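Fructuronate-tagaturonate epimerase UxaE from Cohnella laeviribosi in complex with 1 glycerol (PDB 6IL9) probably catalyses the interconversion of D-fructuronate and D-tagaturonate by epimerisation, using a TIM-barrel scaffold that carries a zinc ion. Local coordinates at residues A[322-327]-A[354-358]; A[269-273]-A[340-344]; A[23-27]-A[78-82]; A[81-87]-A[151-157]. The contacts are given in a common frame with arbitrary orientation. Residue numbers count along the deposited sequence, not the author numbering.

Overall arrangement
Contact 2 is the metal-binding core: barrel strands 267-271 and 339-342 bring Asp-273 and His-343 to the zinc ion, joined by His-161. Contact 1 pairs the helices on either side of strand 339-342 in the chain; its centre is about 15 Å from that of contact 2, and Leu-326 CD1 packs 3.7 Å from Leu-340 CD1. Contact 4 joins the same barrel at strand 156-162. The centres of contacts 2 and 4 are about 21 Å apart, those of contacts 2 and 3 about 34 Å. Contact 3, centred about 13 Å from contact 4 and sharing Phe-81 and Thr-82 with it, joins outer sheet strand 17-26 to the turn after helix 69-78, from which loop 81-87 runs to the barrel.

Contact 1: A[322-327]-A[354-358]; sequences FERELA and LVGRY
Two neighbouring helices of the TIM barrel, 319-336 and 349-358, run side by side here, with 322-327 and 354-358 both fully helical. Their local axes approach to 10.4 Å and their N-to-C directions differ by 30° (signed crossing angle -30°), a near-parallel pairing as expected for successive barrel helices. The register sets Glu-323 opposite Leu-354 (CA to CA 6.9 Å) and Ala-327 opposite Tyr-358 (CA to CA 6.1 Å). Tyr-358, chi1 m, directs its CA-to-CB bond toward the other helix, and its OH donates a 2.7 Å hydrogen bond to Glu-323 OE2, which lies at the edge of the phenol ring. Ala-327 CB comes within 3.6 Å of Tyr-358 CE1. To reach that hydroxyl Glu-323 is extended (chi1 and chi2 both t), and Glu-323 CD lies 3.5 Å from Leu-354 CD2. A long salt bridge joins Glu-323 OE2 to Arg-357 NH1 at 3.6 Å, and water 1 bridges Glu-323 OE1 (2.8 Å) and Arg-357 NH2 (3.2 Å). Leu-326, buried and in the t,p rotamer, adds apolar packing: its CD2 lies 3.8 Å from Leu-354 CB and 3.9 Å from Tyr-358 CD2. Beneath this layer, Leu-326 rests on Leu-340 and Val-355 on Ile-342, both of strand 339-342, while Tyr-358 also touches Ala-330 farther along helix 319-336.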
# COMPACT_ATOMS: atom_id res chain seq x y z
N PHE A 322 -20.34 -6.21 11.08
CA PHE A 322 -19.24 -5.34 10.70
C PHE A 322 -19.62 -3.88 10.89
O PHE A 322 -18.82 -3.09 11.41
CB PHE A 322 -18.82 -5.59 9.25
CG PHE A 322 -17.81 -4.60 8.74
CD1 PHE A 322 -16.46 -4.75 9.02
CD2 PHE A 322 -18.22 -3.50 7.99
CE1 PHE A 322 -15.53 -3.82 8.57
CE2 PHE A 322 -17.30 -2.56 7.54
CZ PHE A 322 -15.94 -2.73 7.83
N GLU A 323 -20.84 -3.50 10.48
CA GLU A 323 -21.26 -2.11 10.60
C GLU A 323 -21.36 -1.69 12.07
O GLU A 323 -20.91 -0.60 12.44
CB GLU A 323 -22.60 -1.88 9.89
CG GLU A 323 -23.14 -0.45 10.11
CD GLU A 323 -24.40 -0.14 9.30
OE1 GLU A 323 -24.88 -1.03 8.58
OE2 GLU A 323 -24.90 1.01 9.39
N ARG A 324 -21.92 -2.55 12.92
CA ARG A 324 -22.06 -2.19 14.33
C ARG A 324 -20.71 -1.94 14.98
O ARG A 324 -20.55 -0.99 15.75
CB ARG A 324 -22.83 -3.27 15.09
CG ARG A 324 -24.32 -3.28 14.79
CD ARG A 324 -25.06 -4.20 15.75
NE ARG A 324 -24.78 -5.60 15.48
CZ ARG A 324 -25.43 -6.34 14.57
NH1 ARG A 324 -26.39 -5.79 13.84
NH2 ARG A 324 -25.11 -7.61 14.40
N GLU A 325 -19.72 -2.79 14.68
CA GLU A 325 -18.39 -2.59 15.25
C GLU A 325 -17.69 -1.41 14.61
O GLU A 325 -17.00 -0.64 15.30
CB GLU A 325 -17.57 -3.87 15.10
CG GLU A 325 -18.24 -5.02 15.83
CD GLU A 325 -17.30 -6.11 16.27
OE1 GLU A 325 -16.10 -6.03 15.97
OE2 GLU A 325 -17.79 -7.06 16.94
N LEU A 326 -17.85 -1.22 13.29
CA LEU A 326 -17.25 -0.06 12.63
C LEU A 326 -17.73 1.24 13.26
O LEU A 326 -16.95 2.18 13.43
CB LEU A 326 -17.57 -0.08 11.13
CG LEU A 326 -17.20 1.18 10.34
CD1 LEU A 326 -15.69 1.33 10.31
CD2 LEU A 326 -17.76 1.14 8.93
N ALA A 327 -19.01 1.30 13.64
CA ALA A 327 -19.54 2.51 14.26
C ALA A 327 -18.73 2.89 15.49
O ALA A 327 -18.37 4.06 15.67
CB ALA A 327 -21.02 2.32 14.62
N LEU A 354 -19.94 2.11 3.85
CA LEU A 354 -19.96 2.16 5.30
C LEU A 354 -18.74 2.88 5.85
O LEU A 354 -18.84 3.70 6.76
CB LEU A 354 -20.03 0.73 5.87
CG LEU A 354 -21.35 -0.02 5.65
CD1 LEU A 354 -21.18 -1.47 6.07
CD2 LEU A 354 -22.47 0.62 6.44
N VAL A 355 -17.56 2.55 5.32
CA VAL A 355 -16.34 3.19 5.82
C VAL A 355 -16.41 4.69 5.58
O VAL A 355 -16.11 5.49 6.48
CB VAL A 355 -15.10 2.57 5.16
CG1 VAL A 355 -13.87 3.44 5.43
CG2 VAL A 355 -14.87 1.16 5.72
N GLY A 356 -16.82 5.09 4.38
CA GLY A 356 -16.91 6.51 4.08
C GLY A 356 -17.91 7.22 4.97
O GLY A 356 -17.65 8.32 5.45
N ARG A 357 -19.06 6.59 5.22
CA ARG A 357 -20.09 7.22 6.02
C ARG A 357 -19.66 7.36 7.48
O ARG A 357 -19.77 8.44 8.07
CB ARG A 357 -21.40 6.44 5.91
CG ARG A 357 -22.60 7.21 6.41
CD ARG A 357 -23.56 6.36 7.21
NE ARG A 357 -23.95 5.13 6.53
CZ ARG A 357 -24.75 4.21 7.08
NH1 ARG A 357 -25.25 4.42 8.29
NH2 ARG A 357 -25.06 3.10 6.41
N TYR A 358 -19.15 6.28 8.08
CA TYR A 358 -18.88 6.34 9.51
C TYR A 358 -17.62 7.14 9.86
O TYR A 358 -17.53 7.64 10.99
CB TYR A 358 -18.78 4.93 10.08
CG TYR A 358 -20.16 4.36 10.34
CD1 TYR A 358 -20.83 4.65 11.52
CD2 TYR A 358 -20.79 3.55 9.40
CE1 TYR A 358 -22.11 4.14 11.77
CE2 TYR A 358 -22.07 3.04 9.63
CZ TYR A 358 -22.71 3.34 10.83
OH TYR A 358 -23.98 2.84 11.08
O HOH W 1 -26.34 0.13 6.44

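Contact 2: A[269-273]-A[340-344]; sequences EISID and LSIHS. With ZN (zinc ion), chain C.
Strands 267-271 and 339-342 of the parallel TIM barrel meet through side chains across its interior, with strand 300-302 between them; the register is Glu-269 to Ser-341 (CA to CA 8.1 Å) and Asp-273 to His-343 (CA to CA 7.0 Å). The zinc sits at the C-terminal strand ends, where TIM-barrel enzymes carry their active sites, probably the catalytic site here. Glu-269, extended (chi1 and chi2 both t), points toward 340-344. Its OE2 accepts from Ser-341 OG at 2.6 Å, its OE1 from His-343 NE2 at a very short 2.5 Å, a His-carboxylate hydrogen bond consistent with holding ND1 toward the zinc; Lys-366 salt-bridges OE1. Ser-271 OG donates to Asp-273 OD1 at 2.7 Å, consistent with orienting the aspartate. Water 2 links Asp-273 OD2 and Ser-344 OG, 2.8 Å from each. The zinc, also bound by His-161, lies 2.4 Å from OD2 of Asp-273 (chi1 p), 2.3 Å from ND1 of His-343 (chi1 m) and 2.3 Å from water 3.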
# COMPACT_ATOMS: atom_id res chain seq x y z
N GLU A 269 1.47 5.02 11.37
CA GLU A 269 0.33 4.12 11.38
C GLU A 269 0.64 2.93 12.28
O GLU A 269 1.72 2.35 12.18
CB GLU A 269 -0.01 3.61 9.97
CG GLU A 269 -1.01 2.46 10.02
CD GLU A 269 -1.66 2.15 8.68
OE1 GLU A 269 -1.33 1.09 8.11
OE2 GLU A 269 -2.50 2.95 8.21
N ILE A 270 -0.30 2.59 13.15
CA ILE A 270 -0.17 1.41 14.00
C ILE A 270 -1.02 0.31 13.39
O ILE A 270 -2.22 0.49 13.18
CB ILE A 270 -0.57 1.72 15.45
CG1 ILE A 270 0.45 2.69 16.05
CG2 ILE A 270 -0.63 0.42 16.25
CD1 ILE A 270 -0.10 3.50 17.18
N SER A 271 -0.39 -0.82 13.10
CA SER A 271 -1.06 -1.91 12.40
C SER A 271 -1.16 -3.11 13.33
O SER A 271 -0.14 -3.59 13.84
CB SER A 271 -0.32 -2.25 11.10
OG SER A 271 -0.51 -3.60 10.72
N ILE A 272 -2.38 -3.57 13.56
CA ILE A 272 -2.62 -4.82 14.27
C ILE A 272 -3.65 -5.62 13.49
O ILE A 272 -4.46 -6.34 14.07
CB ILE A 272 -3.06 -4.56 15.73
CG1 ILE A 272 -4.26 -3.61 15.77
CG2 ILE A 272 -1.91 -3.99 16.55
CD1 ILE A 272 -4.73 -3.29 17.15
N ASP A 273 -3.62 -5.49 12.16
CA ASP A 273 -4.64 -6.10 11.31
C ASP A 273 -4.31 -7.53 10.91
O ASP A 273 -5.20 -8.24 10.41
CB ASP A 273 -4.88 -5.27 10.05
CG ASP A 273 -3.67 -5.22 9.16
OD1 ASP A 273 -2.74 -4.44 9.45
OD2 ASP A 273 -3.66 -5.97 8.16
N LEU A 340 -9.12 5.72 11.01
CA LEU A 340 -9.13 4.28 10.77
C LEU A 340 -8.42 3.96 9.47
O LEU A 340 -8.57 4.66 8.46
CB LEU A 340 -10.56 3.75 10.70
CG LEU A 340 -11.37 3.77 11.98
CD1 LEU A 340 -12.74 3.14 11.68
CD2 LEU A 340 -10.65 3.03 13.08
N SER A 341 -7.65 2.87 9.49
CA SER A 341 -6.94 2.38 8.32
C SER A 341 -7.46 1.00 7.95
O SER A 341 -7.55 0.12 8.81
CB SER A 341 -5.43 2.31 8.59
OG SER A 341 -4.75 1.92 7.41
N ILE A 342 -7.80 0.82 6.68
CA ILE A 342 -8.35 -0.44 6.16
C ILE A 342 -7.27 -1.13 5.36
O ILE A 342 -6.95 -0.71 4.24
CB ILE A 342 -9.59 -0.20 5.29
CG1 ILE A 342 -10.54 0.83 5.90
CG2 ILE A 342 -10.30 -1.53 5.00
CD1 ILE A 342 -11.15 0.42 7.21
N HIS A 343 -6.71 -2.22 5.90
CA HIS A 343 -5.75 -3.02 5.15
C HIS A 343 -6.47 -4.10 4.35
O HIS A 343 -7.64 -4.40 4.57
CB HIS A 343 -4.72 -3.63 6.10
CG HIS A 343 -3.74 -2.62 6.61
ND1 HIS A 343 -2.40 -2.89 6.76
CD2 HIS A 343 -3.90 -1.32 6.95
CE1 HIS A 343 -1.78 -1.81 7.22
NE2 HIS A 343 -2.67 -0.85 7.34
N SER A 344 -5.74 -4.68 3.38
CA SER A 344 -6.35 -5.59 2.40
C SER A 344 -7.63 -4.99 1.85
O SER A 344 -8.65 -5.67 1.68
CB SER A 344 -6.63 -6.97 3.02
OG SER A 344 -5.45 -7.50 3.58
ZN ZN C . -1.85 -5.07 6.87
O HOH W 2 -5.33 -7.36 6.40
O HOH W 3 -2.27 -6.27 4.94

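Contact 3: A[23-27]-A[78-82]; sequences RHESE and HFPFT
An aromatic cluster of His-24, Phe-79 and Phe-81 fastens the outermost strand 17-26 of the antiparallel sheet to the turn that follows helix 69-78. Strand residues 24-26 are extended and run 136° from the end-to-end direction of 78-81; the closest CA pair is Ser-26 and His-78, 6.5 Å apart. His-78 (chi1 m) ends the helix and its ND1 shares a hydrogen bond with Ser-26 OG at 3.2 Å, while its NE2 is held by Glu-53. Phe-79, the first residue to leave helical angles (phi -134°, psi 90°), turns its chi1 m side chain toward the strand: CE1 lies 3.7 Å from His-24 CB and 3.5 Å from Glu-25 O, and CZ lies 3.8 Å from Ser-26 CB. The edge of the His-24 ring faces the Phe-79 ring in a T-shaped pair, centroids 5.8 Å apart and planes at 65°. Residues 80-82 form a 3-10 turn, in which Thr-82 N and OG1 bond to Phe-79 O at 3.0 and 2.6 Å. From this turn Phe-81, chi1 p, reaches His-24, and Phe-147 of helix 135-149 adjoins all three rings. Phe-81 CZ sits over one face of the His-24 imidazole, 3.6 Å from NE2.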
# COMPACT_ATOMS: atom_id res chain seq x y z
N ARG A 23 5.91 18.42 -19.25
CA ARG A 23 6.79 19.54 -19.55
C ARG A 23 6.97 20.40 -18.30
O ARG A 23 5.99 20.93 -17.77
CB ARG A 23 6.24 20.36 -20.70
CG ARG A 23 6.30 19.64 -22.02
CD ARG A 23 5.65 20.46 -23.11
NE ARG A 23 5.73 19.80 -24.41
CZ ARG A 23 4.74 19.11 -24.96
NH1 ARG A 23 3.58 18.97 -24.31
NH2 ARG A 23 4.91 18.54 -26.15
N HIS A 24 8.21 20.52 -17.84
CA HIS A 24 8.54 21.35 -16.69
C HIS A 24 9.80 22.15 -16.99
O HIS A 24 10.47 21.93 -18.01
CB HIS A 24 8.70 20.49 -15.42
CG HIS A 24 7.43 19.82 -15.02
ND1 HIS A 24 7.06 18.57 -15.50
CD2 HIS A 24 6.41 20.23 -14.23
CE1 HIS A 24 5.88 18.25 -15.00
NE2 HIS A 24 5.46 19.24 -14.23
N GLU A 25 10.11 23.10 -16.11
CA GLU A 25 11.19 24.03 -16.35
C GLU A 25 11.81 24.44 -15.02
O GLU A 25 11.09 24.72 -14.06
CB GLU A 25 10.68 25.27 -17.10
CG GLU A 25 11.67 26.41 -17.20
CD GLU A 25 11.47 27.21 -18.47
OE1 GLU A 25 12.46 27.80 -18.97
OE2 GLU A 25 10.32 27.24 -18.97
N SER A 26 13.14 24.45 -14.97
CA SER A 26 13.88 24.93 -13.80
C SER A 26 15.00 25.83 -14.29
O SER A 26 15.97 25.35 -14.89
CB SER A 26 14.44 23.77 -12.97
OG SER A 26 15.23 24.25 -11.89
N GLU A 27 14.87 27.13 -14.03
CA GLU A 27 15.82 28.15 -14.51
C GLU A 27 15.81 28.06 -16.03
O GLU A 27 14.73 28.07 -16.64
CB GLU A 27 17.17 27.97 -13.84
CG GLU A 27 17.18 28.32 -12.36
CD GLU A 27 18.52 28.05 -11.69
OE1 GLU A 27 19.05 26.93 -11.87
OE2 GLU A 27 19.03 28.95 -11.00
N HIS A 78 15.17 19.97 -7.84
CA HIS A 78 14.66 21.09 -8.61
C HIS A 78 13.14 21.17 -8.65
O HIS A 78 12.60 22.23 -9.01
CB HIS A 78 15.21 21.03 -10.04
CG HIS A 78 16.70 21.13 -10.12
ND1 HIS A 78 17.35 22.31 -10.42
CD2 HIS A 78 17.67 20.21 -9.92
CE1 HIS A 78 18.65 22.12 -10.41
NE2 HIS A 78 18.88 20.85 -10.11
N PHE A 79 12.44 20.10 -8.30
CA PHE A 79 10.98 20.05 -8.37
C PHE A 79 10.46 19.45 -7.08
O PHE A 79 10.29 18.23 -6.96
CB PHE A 79 10.52 19.27 -9.59
CG PHE A 79 11.02 19.83 -10.89
CD1 PHE A 79 10.43 20.95 -11.44
CD2 PHE A 79 12.10 19.24 -11.55
CE1 PHE A 79 10.88 21.48 -12.64
CE2 PHE A 79 12.56 19.77 -12.75
CZ PHE A 79 11.95 20.89 -13.29
N PRO A 80 10.20 20.28 -6.07
CA PRO A 80 9.77 19.75 -4.77
C PRO A 80 8.51 18.89 -4.82
O PRO A 80 8.36 18.01 -3.97
CB PRO A 80 9.56 21.02 -3.93
CG PRO A 80 10.53 22.01 -4.54
CD PRO A 80 10.48 21.73 -6.02
N PHE A 81 7.61 19.11 -5.78
CA PHE A 81 6.41 18.28 -5.82
C PHE A 81 6.71 16.81 -6.12
O PHE A 81 5.83 15.97 -5.91
CB PHE A 81 5.39 18.82 -6.84
CG PHE A 81 5.75 18.56 -8.27
CD1 PHE A 81 5.27 17.42 -8.93
CD2 PHE A 81 6.56 19.44 -8.98
CE1 PHE A 81 5.60 17.17 -10.25
CE2 PHE A 81 6.90 19.19 -10.30
CZ PHE A 81 6.42 18.06 -10.94
N THR A 82 7.93 16.48 -6.57
CA THR A 82 8.33 15.09 -6.79
C THR A 82 8.87 14.42 -5.53
O THR A 82 9.25 13.25 -5.60
CB THR A 82 9.38 14.99 -7.91
OG1 THR A 82 10.58 15.66 -7.51
CG2 THR A 82 8.85 15.61 -9.19

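Contact 4: A[81-87]-A[151-157]; sequences FTVPQAF and YTEGYGA
Tyr-155 lays one face of its ring under Pro-84, whose CA stands 4.2 Å from the Tyr-155 ring centroid, a CH-pi contact. Loop 81-87, between helix 69-78 and first barrel strand 93-96, packs here on the segment leading into the N-terminal end of TIM-barrel strand 156-162. Tyr-155 (chi1 p) donates from OH to Thr-82 O at 2.7 Å. One backbone hydrogen bond joins the segments, Gln-85 N donating to Tyr-155 O at 2.9 Å; the nearest CA pairs are Phe-81 with Thr-152 (5.2 Å) and Pro-84 with Gly-156 (4.8 Å). At Gly-154 (phi 108°, psi 141°) a CB would be jammed against the carbonyl O of Glu-153, and would also clash with Gln-85 OE1. At the start of the loop, Phe-81 (chi1 p) takes Thr-152 CG2 over its face, 4.0 Å from the ring centroid; the Phe-87 ring edge meets Gly-156 N, 3.5 Å from CE2. Water 4 bridges Phe-81 O (2.9 Å), Tyr-151 O (2.7 Å) and Gly-154 N (2.9 Å).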
# COMPACT_ATOMS: atom_id res chain seq x y z
N PHE A 81 7.61 19.11 -5.78
CA PHE A 81 6.41 18.28 -5.82
C PHE A 81 6.71 16.81 -6.12
O PHE A 81 5.83 15.97 -5.91
CB PHE A 81 5.39 18.82 -6.84
CG PHE A 81 5.75 18.56 -8.27
CD1 PHE A 81 5.27 17.42 -8.93
CD2 PHE A 81 6.56 19.44 -8.98
CE1 PHE A 81 5.60 17.17 -10.25
CE2 PHE A 81 6.90 19.19 -10.30
CZ PHE A 81 6.42 18.06 -10.94
N THR A 82 7.93 16.48 -6.57
CA THR A 82 8.33 15.09 -6.79
C THR A 82 8.87 14.42 -5.53
O THR A 82 9.25 13.25 -5.60
CB THR A 82 9.38 14.99 -7.91
OG1 THR A 82 10.58 15.66 -7.51
CG2 THR A 82 8.85 15.61 -9.19
N VAL A 83 8.92 15.13 -4.41
CA VAL A 83 9.42 14.60 -3.14
C VAL A 83 8.22 14.17 -2.30
O VAL A 83 7.27 14.96 -2.18
CB VAL A 83 10.24 15.66 -2.39
CG1 VAL A 83 10.72 15.11 -1.04
CG2 VAL A 83 11.41 16.14 -3.26
N PRO A 84 8.22 12.98 -1.71
CA PRO A 84 7.07 12.57 -0.89
C PRO A 84 6.85 13.53 0.26
O PRO A 84 7.80 14.10 0.81
CB PRO A 84 7.46 11.18 -0.38
CG PRO A 84 8.57 10.71 -1.29
CD PRO A 84 9.28 11.96 -1.73
N GLN A 85 5.58 13.69 0.66
CA GLN A 85 5.22 14.52 1.80
C GLN A 85 4.25 13.80 2.71
O GLN A 85 3.47 12.94 2.28
CB GLN A 85 4.60 15.85 1.35
CG GLN A 85 3.21 15.70 0.77
CD GLN A 85 2.48 17.03 0.69
OE1 GLN A 85 2.64 17.78 -0.27
NE2 GLN A 85 1.67 17.32 1.71
N ALA A 86 4.32 14.14 4.00
CA ALA A 86 3.32 13.69 4.95
C ALA A 86 2.04 14.51 4.78
O ALA A 86 2.06 15.61 4.22
CB ALA A 86 3.84 13.84 6.38
N PHE A 87 0.92 13.96 5.27
CA PHE A 87 -0.37 14.63 5.08
C PHE A 87 -1.09 14.98 6.38
O PHE A 87 -2.04 15.77 6.33
CB PHE A 87 -1.29 13.76 4.22
CG PHE A 87 -0.87 13.72 2.79
CD1 PHE A 87 -0.99 14.85 1.99
CD2 PHE A 87 -0.29 12.58 2.26
CE1 PHE A 87 -0.56 14.83 0.67
CE2 PHE A 87 0.14 12.55 0.94
CZ PHE A 87 0.00 13.67 0.15
N TYR A 151 1.42 16.26 -11.73
CA TYR A 151 0.56 16.25 -10.54
C TYR A 151 1.36 16.86 -9.40
O TYR A 151 2.26 16.23 -8.85
CB TYR A 151 0.13 14.83 -10.21
CG TYR A 151 -0.77 14.70 -9.00
CD1 TYR A 151 -2.14 14.84 -9.13
CD2 TYR A 151 -0.25 14.38 -7.76
CE1 TYR A 151 -2.98 14.71 -8.03
CE2 TYR A 151 -1.07 14.24 -6.64
CZ TYR A 151 -2.44 14.41 -6.80
OH TYR A 151 -3.27 14.27 -5.70
N THR A 152 1.02 18.11 -9.05
CA THR A 152 1.80 18.87 -8.09
C THR A 152 1.15 18.94 -6.72
O THR A 152 1.69 19.61 -5.83
CB THR A 152 2.03 20.30 -8.61
OG1 THR A 152 0.77 20.99 -8.66
CG2 THR A 152 2.64 20.27 -10.00
N GLU A 153 0.02 18.26 -6.51
CA GLU A 153 -0.72 18.35 -5.26
C GLU A 153 -0.05 17.61 -4.11
O GLU A 153 -0.43 17.83 -2.96
CB GLU A 153 -2.14 17.81 -5.44
CG GLU A 153 -3.08 18.77 -6.13
CD GLU A 153 -2.72 19.01 -7.57
OE1 GLU A 153 -2.48 18.02 -8.30
OE2 GLU A 153 -2.67 20.19 -7.99
N GLY A 154 0.91 16.74 -4.38
CA GLY A 154 1.62 16.03 -3.33
C GLY A 154 1.24 14.56 -3.25
O GLY A 154 0.07 14.19 -3.41
N TYR A 155 2.24 13.72 -2.99
CA TYR A 155 2.02 12.30 -2.80
C TYR A 155 2.83 11.83 -1.60
O TYR A 155 3.83 12.44 -1.22
CB TYR A 155 2.40 11.48 -4.05
CG TYR A 155 3.89 11.36 -4.25
CD1 TYR A 155 4.60 12.35 -4.92
CD2 TYR A 155 4.60 10.26 -3.76
CE1 TYR A 155 5.97 12.26 -5.09
CE2 TYR A 155 5.96 10.17 -3.92
CZ TYR A 155 6.64 11.17 -4.58
OH TYR A 155 8.00 11.05 -4.73
N GLY A 156 2.39 10.71 -1.02
CA GLY A 156 3.07 10.13 0.12
C GLY A 156 3.79 8.83 -0.17
O GLY A 156 3.57 8.20 -1.20
N ALA A 157 4.67 8.43 0.75
CA ALA A 157 5.44 7.19 0.63
C ALA A 157 5.38 6.45 1.96
O ALA A 157 5.80 7.00 2.99
CB ALA A 157 6.90 7.48 0.24
O HOH W 4 2.95 15.80 -6.27
O HOH W 5 4.83 15.34 -3.19